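Local coordinates for hypothetical protein (Staphylococcus aureus subsp. aureus, PDB 1QYI) that is of unknown function but carries a haloacid dehalogenase (HAD)-like domain, which suggests a hydrolase, possibly a phosphatase, at residues D63-K68 with Q131-F136. Numbering follows the deposited sequence.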
ATOM      1  N   ASP A  63      -5.050  -3.782  15.391  1.00 30.30           N
ATOM      2  CA  ASP A  63      -3.869  -3.640  14.547  1.00 28.95           C
ATOM      3  C   ASP A  63      -2.652  -4.413  15.037  1.00 28.38           C
ATOM      4  O   ASP A  63      -1.550  -4.265  14.495  1.00 29.11           O
ATOM      5  CB  ASP A  63      -3.531  -2.162  14.386  1.00 26.33           C
ATOM      6  CG  ASP A  63      -4.414  -1.484  13.366  1.00 26.14           C
ATOM      7  OD1 ASP A  63      -5.508  -2.027  13.067  1.00 22.61           O
ATOM      8  OD2 ASP A  63      -4.027  -0.404  12.870  1.00 25.62           O
ATOM      9  N   LYS A  64      -2.855  -5.248  16.054  1.00 28.10           N
ATOM     10  CA  LYS A  64      -1.776  -6.062  16.586  1.00 27.50           C
ATOM     11  C   LYS A  64      -1.271  -7.010  15.493  1.00 26.72           C
ATOM     12  O   LYS A  64      -0.067  -7.137  15.296  1.00 25.91           O
ATOM     13  CB  LYS A  64      -2.270  -6.825  17.828  1.00 28.32           C
ATOM     14  CG  LYS A  64      -2.407  -5.925  19.071  1.00 31.36           C
ATOM     15  CD  LYS A  64      -2.717  -6.683  20.371  1.00 32.30           C
ATOM     16  CE  LYS A  64      -4.086  -7.356  20.352  1.00 34.24           C
ATOM     17  NZ  LYS A  64      -4.437  -7.949  21.680  1.00 33.96           N
ATOM     18  N   ILE A  65      -2.204  -7.649  14.780  1.00 27.77           N
ATOM     19  CA  ILE A  65      -1.895  -8.577  13.684  1.00 26.36           C
ATOM     20  C   ILE A  65      -1.230  -7.784  12.556  1.00 24.62           C
ATOM     21  O   ILE A  65      -0.253  -8.225  11.950  1.00 22.25           O
ATOM     22  CB  ILE A  65      -3.191  -9.233  13.109  1.00 27.71           C
ATOM     23  CG1 ILE A  65      -3.935 -10.000  14.199  1.00 29.68           C
ATOM     24  CG2 ILE A  65      -2.841 -10.210  11.988  1.00 28.22           C
ATOM     25  CD1 ILE A  65      -5.250 -10.602  13.728  1.00 30.22           C
ATOM     26  N   LEU A  66      -1.773  -6.599  12.300  1.00 25.39           N
ATOM     27  CA  LEU A  66      -1.288  -5.711  11.254  1.00 27.27           C
ATOM     28  C   LEU A  66       0.141  -5.215  11.485  1.00 28.32           C
ATOM     29  O   LEU A  66       0.904  -5.042  10.532  1.00 27.04           O
ATOM     30  CB  LEU A  66      -2.246  -4.527  11.122  1.00 26.58           C
ATOM     31  CG  LEU A  66      -1.888  -3.362  10.197  1.00 28.85           C
ATOM     32  CD1 LEU A  66      -1.493  -3.858   8.810  1.00 28.78           C
ATOM     33  CD2 LEU A  66      -3.086  -2.429  10.113  1.00 29.54           C
ATOM     34  N   ASN A  67       0.502  -4.993  12.747  1.00 28.95           N
ATOM     35  CA  ASN A  67       1.844  -4.526  13.085  1.00 30.33           C
ATOM     36  C   ASN A  67       2.857  -5.664  13.181  1.00 31.62           C
ATOM     37  O   ASN A  67       4.057  -5.450  12.991  1.00 31.79           O
ATOM     38  CB  ASN A  67       1.823  -3.753  14.404  1.00 31.31           C
ATOM     39  CG  ASN A  67       1.093  -2.436  14.290  1.00 33.06           C
ATOM     40  OD1 ASN A  67       1.385  -1.631  13.403  1.00 35.82           O
ATOM     41  ND2 ASN A  67       0.137  -2.204  15.185  1.00 31.49           N
ATOM     42  N   LYS A  68       2.376  -6.869  13.482  1.00 32.04           N
ATOM     43  CA  LYS A  68       3.250  -8.032  13.589  1.00 35.24           C
ATOM     44  C   LYS A  68       3.759  -8.395  12.195  1.00 36.68           C
ATOM     45  O   LYS A  68       4.932  -8.716  12.023  1.00 37.13           O
ATOM     46  CB  LYS A  68       2.491  -9.228  14.185  1.00 37.25           C
ATOM     47  CG  LYS A  68       3.334 -10.175  15.060  1.00 37.06           C
ATOM     48  CD  LYS A  68       4.663 -10.578  14.415  1.00 39.40           C
ATOM     49  CE  LYS A  68       5.414 -11.630  15.244  1.00 39.36           C
ATOM     50  NZ  LYS A  68       5.732 -11.186  16.633  1.00 40.62           N
ATOM     51  N   GLN A 131      -8.173 -14.228  16.722  1.00 38.18           N
ATOM     52  CA  GLN A 131      -6.887 -14.085  17.380  1.00 38.82           C
ATOM     53  C   GLN A 131      -5.926 -15.136  16.797  1.00 39.44           C
ATOM     54  O   GLN A 131      -4.702 -15.025  16.923  1.00 38.87           O
ATOM     55  CB  GLN A 131      -7.056 -14.296  18.885  1.00 39.74           C
ATOM     56  CG  GLN A 131      -5.927 -13.739  19.739  1.00 41.70           C
ATOM     57  CD  GLN A 131      -6.134 -12.289  20.156  1.00 42.47           C
ATOM     58  OE1 GLN A 131      -6.020 -11.359  19.353  1.00 44.33           O
ATOM     59  NE2 GLN A 131      -6.462 -12.097  21.422  1.00 43.51           N
ATOM     60  N   LEU A 132      -6.492 -16.143  16.137  1.00 39.34           N
ATOM     61  CA  LEU A 132      -5.711 -17.221  15.545  1.00 39.98           C
ATOM     62  C   LEU A 132      -4.516 -16.767  14.698  1.00 41.87           C
ATOM     63  O   LEU A 132      -3.387 -17.219  14.920  1.00 41.98           O
ATOM     64  CB  LEU A 132      -6.616 -18.127  14.701  1.00 38.20           C
ATOM     65  CG  LEU A 132      -5.931 -19.391  14.170  1.00 38.91           C
ATOM     66  CD1 LEU A 132      -5.464 -20.242  15.341  1.00 40.19           C
ATOM     67  CD2 LEU A 132      -6.891 -20.174  13.291  1.00 39.05           C
ATOM     68  N   PRO A 133      -4.743 -15.870  13.714  1.00 42.46           N
ATOM     69  CA  PRO A 133      -3.624 -15.416  12.881  1.00 40.92           C
ATOM     70  C   PRO A 133      -2.458 -14.862  13.699  1.00 39.66           C
ATOM     71  O   PRO A 133      -1.293 -15.112  13.383  1.00 38.64           O
ATOM     72  CB  PRO A 133      -4.269 -14.375  11.963  1.00 41.22           C
ATOM     73  CG  PRO A 133      -5.463 -13.900  12.742  1.00 42.62           C
ATOM     74  CD  PRO A 133      -5.988 -15.157  13.369  1.00 41.85           C
ATOM     75  N   LEU A 134      -2.778 -14.128  14.758  1.00 39.68           N
ATOM     76  CA  LEU A 134      -1.755 -13.549  15.623  1.00 39.89           C
ATOM     77  C   LEU A 134      -1.033 -14.648  16.394  1.00 40.44           C
ATOM     78  O   LEU A 134       0.168 -14.565  16.636  1.00 40.01           O
ATOM     79  CB  LEU A 134      -2.396 -12.572  16.606  1.00 38.84           C
ATOM     80  CG  LEU A 134      -1.443 -11.830  17.533  1.00 38.31           C
ATOM     81  CD1 LEU A 134      -0.553 -10.913  16.713  1.00 39.12           C
ATOM     82  CD2 LEU A 134      -2.240 -11.034  18.544  1.00 39.63           C
ATOM     83  N   GLN A 135      -1.782 -15.672  16.789  1.00 41.82           N
ATOM     84  CA  GLN A 135      -1.220 -16.791  17.530  1.00 43.21           C
ATOM     85  C   GLN A 135      -0.598 -17.771  16.537  1.00 44.44           C
ATOM     86  O   GLN A 135      -0.188 -18.876  16.892  1.00 46.27           O
ATOM     87  CB  GLN A 135      -2.312 -17.477  18.339  1.00 43.69           C
ATOM     88  CG  GLN A 135      -3.009 -16.547  19.322  1.00 43.74           C
ATOM     89  CD  GLN A 135      -4.208 -17.201  19.981  1.00 43.66           C
ATOM     90  OE1 GLN A 135      -4.758 -16.678  20.947  1.00 43.93           O
ATOM     91  NE2 GLN A 135      -4.621 -18.349  19.452  1.00 43.61           N
ATOM     92  N   PHE A 136      -0.541 -17.349  15.282  1.00 44.97           N
ATOM     93  CA  PHE A 136       0.049 -18.147  14.226  1.00 44.85           C
ATOM     94  C   PHE A 136       1.475 -17.652  13.997  1.00 45.23           C
ATOM     95  O   PHE A 136       2.398 -18.446  13.834  1.00 45.31           O
ATOM     96  CB  PHE A 136      -0.772 -17.999  12.939  1.00 44.42           C
ATOM     97  CG  PHE A 136      -0.011 -18.347  11.691  1.00 43.79           C
ATOM     98  CD1 PHE A 136       0.354 -19.662  11.418  1.00 44.60           C
ATOM     99  CD2 PHE A 136       0.372 -17.348  10.800  1.00 43.23           C
ATOM    100  CE1 PHE A 136       1.089 -19.973  10.275  1.00 45.17           C
ATOM    101  CE2 PHE A 136       1.107 -17.649   9.658  1.00 43.90           C
ATOM    102  CZ  PHE A 136       1.467 -18.962   9.394  1.00 44.79           C
TER
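Ile65, on the first turn of helix 64-71, reaches across to Pro133 and Leu134 of segment 131-136. Its CD1 methyl lies 3.4 Å from CG of the Pro133 ring, while one carbon back CG1 sits 3.8 Å from Leu134 CB, so a single branch serves both neighbours. That branch is the ethyl arm: CG1 stands anti to the carbonyl carbon (chi1 -59°), and CD1 continues the chain fully extended (chi2 177°) to the proline.

Leu134 answers with its own methyls. Its CG is anti to the backbone N (chi1 -177°), and beyond it Leu134 CD1 rests against the helix backbone, 4.1 Å from both Ile65 CA and Lys64 O. The aliphatic parts of two lysines flank this leucine: Lys64 CB comes to 4.3 Å from Leu134 CD2, and Lys68 CG lies equally far from Leu134 CD1. The three residues on the 64-71 side are thus spaced as a helix spaces them, with Lys64 and Lys68 one turn apart; the bond from Lys68 N to Lys64 O (3.1 Å) holds that turn.

Further out, Ile65 also packs on Phe60 of helix 49-60, and Pro133 on His88 of helix 77-93, which ties the contact into the helical part of the chain, outside the parallel sheet. The Asp63 carboxylate does not cap helix 64-71 and instead pairs with Arg56 of helix 49-60 in a salt bridge. Between the two segments the fit is apolar, made by Ile65, Pro133 and Leu134 with lysine carbons alongside, so directional polar bonds probably do not fix their register.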